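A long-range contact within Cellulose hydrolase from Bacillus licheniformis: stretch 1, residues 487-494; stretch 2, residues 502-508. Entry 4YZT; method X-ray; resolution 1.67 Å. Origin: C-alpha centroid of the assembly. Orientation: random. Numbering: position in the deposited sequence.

Stretch 1, residues 487-494: YLNYDEDF
Stretch 2 (502-508) YLKERVL

Residues 487-494 follow an irregular path that becomes extended at Phe 494 (phi/psi -154/161), where the chain pairs antiparallel with the strand ending at Leu 503. Phe 494 and Leu 503 form a non-hydrogen-bonded bridge, CA to CA 4.7 Å, with their side chains on the same face of the sheet. Phe 494 (chi1 66°, p; chi2 83°) leads its ring away from the second stretch, leaving CB 4.5 Å from CD2 of Leu 503 (m, t); Phe 494 CA also lies 3.4 Å from Tyr 502 O in a CA-H...O contact. One residue along, Lys 504 N donates a nearly linear hydrogen bond to Asp 493 O (2.9 Å, 174°). Lys 504 occupies the N-cap position before the helix that begins at Glu 505, and its O accepts from Val 507 N (2.9 Å). The helix brings Arg 506 and Val 507 over the first stretch.

Asp 493 is the polar centre of the contact. Its CA-CB bond points away, but with chi1 at -64° (m) the carboxylate comes nearer: OD1 forms a salt bridge with Arg 506 NE (2.9 Å), at the guanidinium edge, while OD2 accepts from Asn 489 N (2.8 Å). Arg 506 reaches it with chi1 to chi3 all t and chi4 turned to 81°. Water 2 joins Arg 506 NH1 (2.8 Å), Asp 493 OD2 (2.7 Å) and Glu 492 OE1 (2.7 Å). These partners satisfy both oxygens of the buried carboxylate. Glu 492 (chi1 p, chi2 t) is further steadied by Asn 489 ND2, 2.9 Å from Glu 492 OE1.

The backbone directs Lys 504 CB toward the first stretch, 3.3 Å from Glu 492 O; chi1 to chi3, all m, then carry CE to 3.3 Å from Asp 491 O, before a t chi4. Water 1 accepts from Lys 504 NZ (2.6 Å) and donates to Asp 491 OD1 (3.1 Å).

Buried aliphatic groups, with no polar group to satisfy, complete the contact. Leu 488 (m, t) places CD1 4.1 Å from Leu 503 CD2 and 4.2 Å from Val 507 CG2. Val 507, chi1 t, also sets CG2 3.7 Å from Asp 493 CB. Together the stretches bury 404 Å².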

# COMPACT_ATOMS: atom_id res chain seq x y z
N TYR A 487 5.55 -22.23 0.45
CA TYR A 487 4.71 -21.15 0.98
C TYR A 487 3.90 -20.50 -0.13
O TYR A 487 4.40 -20.25 -1.23
CB TYR A 487 5.56 -20.12 1.74
CG TYR A 487 5.88 -20.62 3.14
CD1 TYR A 487 7.03 -21.33 3.39
CD2 TYR A 487 4.99 -20.43 4.19
CE1 TYR A 487 7.32 -21.82 4.64
CE2 TYR A 487 5.26 -20.90 5.45
CZ TYR A 487 6.43 -21.60 5.67
OH TYR A 487 6.71 -22.07 6.93
N LEU A 488 2.63 -20.27 0.18
CA LEU A 488 1.66 -19.70 -0.74
C LEU A 488 1.61 -18.17 -0.64
O LEU A 488 2.26 -17.57 0.22
CB LEU A 488 0.26 -20.28 -0.47
CG LEU A 488 0.15 -21.82 -0.44
CD1 LEU A 488 -1.29 -22.22 -0.13
CD2 LEU A 488 0.57 -22.41 -1.77
N ASN A 489 0.81 -17.54 -1.50
CA ASN A 489 0.74 -16.08 -1.56
C ASN A 489 -0.61 -15.54 -1.10
O ASN A 489 -1.66 -16.00 -1.55
CB ASN A 489 1.02 -15.58 -2.98
CG ASN A 489 2.45 -15.86 -3.45
OD1 ASN A 489 3.33 -16.18 -2.66
ND2 ASN A 489 2.67 -15.73 -4.75
N TYR A 490 -0.58 -14.55 -0.22
CA TYR A 490 -1.81 -13.91 0.27
C TYR A 490 -2.74 -13.46 -0.86
O TYR A 490 -2.29 -12.95 -1.89
CB TYR A 490 -1.46 -12.70 1.14
CG TYR A 490 -2.67 -11.87 1.54
CD1 TYR A 490 -3.60 -12.36 2.45
CD2 TYR A 490 -2.88 -10.61 1.00
CE1 TYR A 490 -4.70 -11.61 2.83
CE2 TYR A 490 -3.98 -9.85 1.37
CZ TYR A 490 -4.89 -10.35 2.28
OH TYR A 490 -5.99 -9.61 2.65
N ASP A 491 -4.04 -13.70 -0.65
CA ASP A 491 -5.13 -13.25 -1.51
C ASP A 491 -5.26 -14.13 -2.76
O ASP A 491 -6.32 -14.68 -2.99
CB ASP A 491 -4.98 -11.77 -1.91
CG ASP A 491 -6.31 -11.08 -2.17
OD1 ASP A 491 -7.34 -11.46 -1.57
OD2 ASP A 491 -6.32 -10.13 -2.98
N GLU A 492 -4.20 -14.29 -3.56
CA GLU A 492 -4.35 -15.12 -4.75
C GLU A 492 -4.44 -16.61 -4.38
O GLU A 492 -5.11 -17.37 -5.08
CB GLU A 492 -3.22 -14.87 -5.76
CG GLU A 492 -1.87 -15.39 -5.38
CD GLU A 492 -0.78 -14.99 -6.38
OE1 GLU A 492 0.28 -15.63 -6.38
OE2 GLU A 492 -0.98 -14.01 -7.14
N ASP A 493 -3.81 -17.00 -3.27
CA ASP A 493 -3.83 -18.40 -2.83
C ASP A 493 -4.66 -18.65 -1.57
O ASP A 493 -5.19 -19.75 -1.39
CB ASP A 493 -2.41 -18.91 -2.57
CG ASP A 493 -1.56 -18.93 -3.82
OD1 ASP A 493 -2.12 -19.11 -4.92
OD2 ASP A 493 -0.32 -18.82 -3.68
N PHE A 494 -4.73 -17.68 -0.67
CA PHE A 494 -5.43 -17.92 0.59
C PHE A 494 -5.96 -16.64 1.21
O PHE A 494 -5.51 -15.54 0.90
CB PHE A 494 -4.52 -18.63 1.61
CG PHE A 494 -3.33 -17.80 2.08
CD1 PHE A 494 -3.48 -16.85 3.10
CD2 PHE A 494 -2.08 -17.97 1.51
CE1 PHE A 494 -2.40 -16.09 3.52
CE2 PHE A 494 -0.99 -17.22 1.93
CZ PHE A 494 -1.15 -16.27 2.95
N TYR A 502 -9.61 -19.99 4.23
CA TYR A 502 -9.97 -20.31 2.85
C TYR A 502 -8.73 -20.61 2.01
O TYR A 502 -7.73 -19.90 2.11
CB TYR A 502 -10.73 -19.15 2.21
CG TYR A 502 -12.14 -18.92 2.75
CD1 TYR A 502 -13.24 -19.46 2.10
CD2 TYR A 502 -12.35 -18.14 3.89
CE1 TYR A 502 -14.53 -19.25 2.59
CE2 TYR A 502 -13.62 -17.93 4.39
CZ TYR A 502 -14.71 -18.48 3.73
OH TYR A 502 -15.98 -18.29 4.20
N LEU A 503 -8.82 -21.66 1.20
CA LEU A 503 -7.88 -21.88 0.11
C LEU A 503 -8.55 -21.52 -1.21
O LEU A 503 -9.66 -21.98 -1.51
CB LEU A 503 -7.41 -23.33 0.05
CG LEU A 503 -6.47 -23.79 1.15
CD1 LEU A 503 -6.24 -25.28 1.02
CD2 LEU A 503 -5.14 -23.03 1.04
N LYS A 504 -7.87 -20.70 -2.00
CA LYS A 504 -8.42 -20.25 -3.26
C LYS A 504 -8.53 -21.38 -4.27
O LYS A 504 -7.73 -22.32 -4.27
CB LYS A 504 -7.57 -19.10 -3.82
CG LYS A 504 -7.66 -17.82 -3.00
CD LYS A 504 -8.87 -16.98 -3.37
CE LYS A 504 -8.67 -16.32 -4.71
NZ LYS A 504 -9.45 -15.07 -4.85
N GLU A 505 -9.55 -21.30 -5.11
CA GLU A 505 -9.76 -22.25 -6.20
C GLU A 505 -8.47 -22.52 -6.98
O GLU A 505 -8.17 -23.66 -7.32
CB GLU A 505 -10.83 -21.72 -7.16
CG GLU A 505 -11.26 -22.73 -8.19
CD GLU A 505 -12.07 -22.12 -9.30
OE1 GLU A 505 -11.49 -21.38 -10.13
OE2 GLU A 505 -13.28 -22.37 -9.34
N ARG A 506 -7.72 -21.46 -7.24
CA ARG A 506 -6.41 -21.55 -7.89
C ARG A 506 -5.53 -22.67 -7.32
O ARG A 506 -4.94 -23.44 -8.07
CB ARG A 506 -5.68 -20.21 -7.75
CG ARG A 506 -4.19 -20.25 -8.03
CD ARG A 506 -3.59 -18.85 -7.86
NE ARG A 506 -2.13 -18.89 -7.80
CZ ARG A 506 -1.33 -18.97 -8.86
NH1 ARG A 506 -0.02 -19.00 -8.69
NH2 ARG A 506 -1.84 -19.02 -10.08
N VAL A 507 -5.46 -22.74 -5.99
CA VAL A 507 -4.62 -23.74 -5.34
C VAL A 507 -5.19 -25.14 -5.54
O VAL A 507 -4.45 -26.09 -5.81
CB VAL A 507 -4.48 -23.46 -3.83
CG1 VAL A 507 -3.88 -24.65 -3.10
CG2 VAL A 507 -3.67 -22.19 -3.60
N LEU A 508 -6.51 -25.25 -5.41
CA LEU A 508 -7.19 -26.53 -5.53
C LEU A 508 -6.92 -27.16 -6.90
O LEU A 508 -6.74 -28.38 -7.02
CB LEU A 508 -8.69 -26.35 -5.31
CG LEU A 508 -9.11 -25.70 -3.99
CD1 LEU A 508 -10.62 -25.70 -3.86
CD2 LEU A 508 -8.43 -26.37 -2.77
O HOH W 1 -9.34 -13.41 -2.86
O HOH W 2 0.79 -18.31 -6.05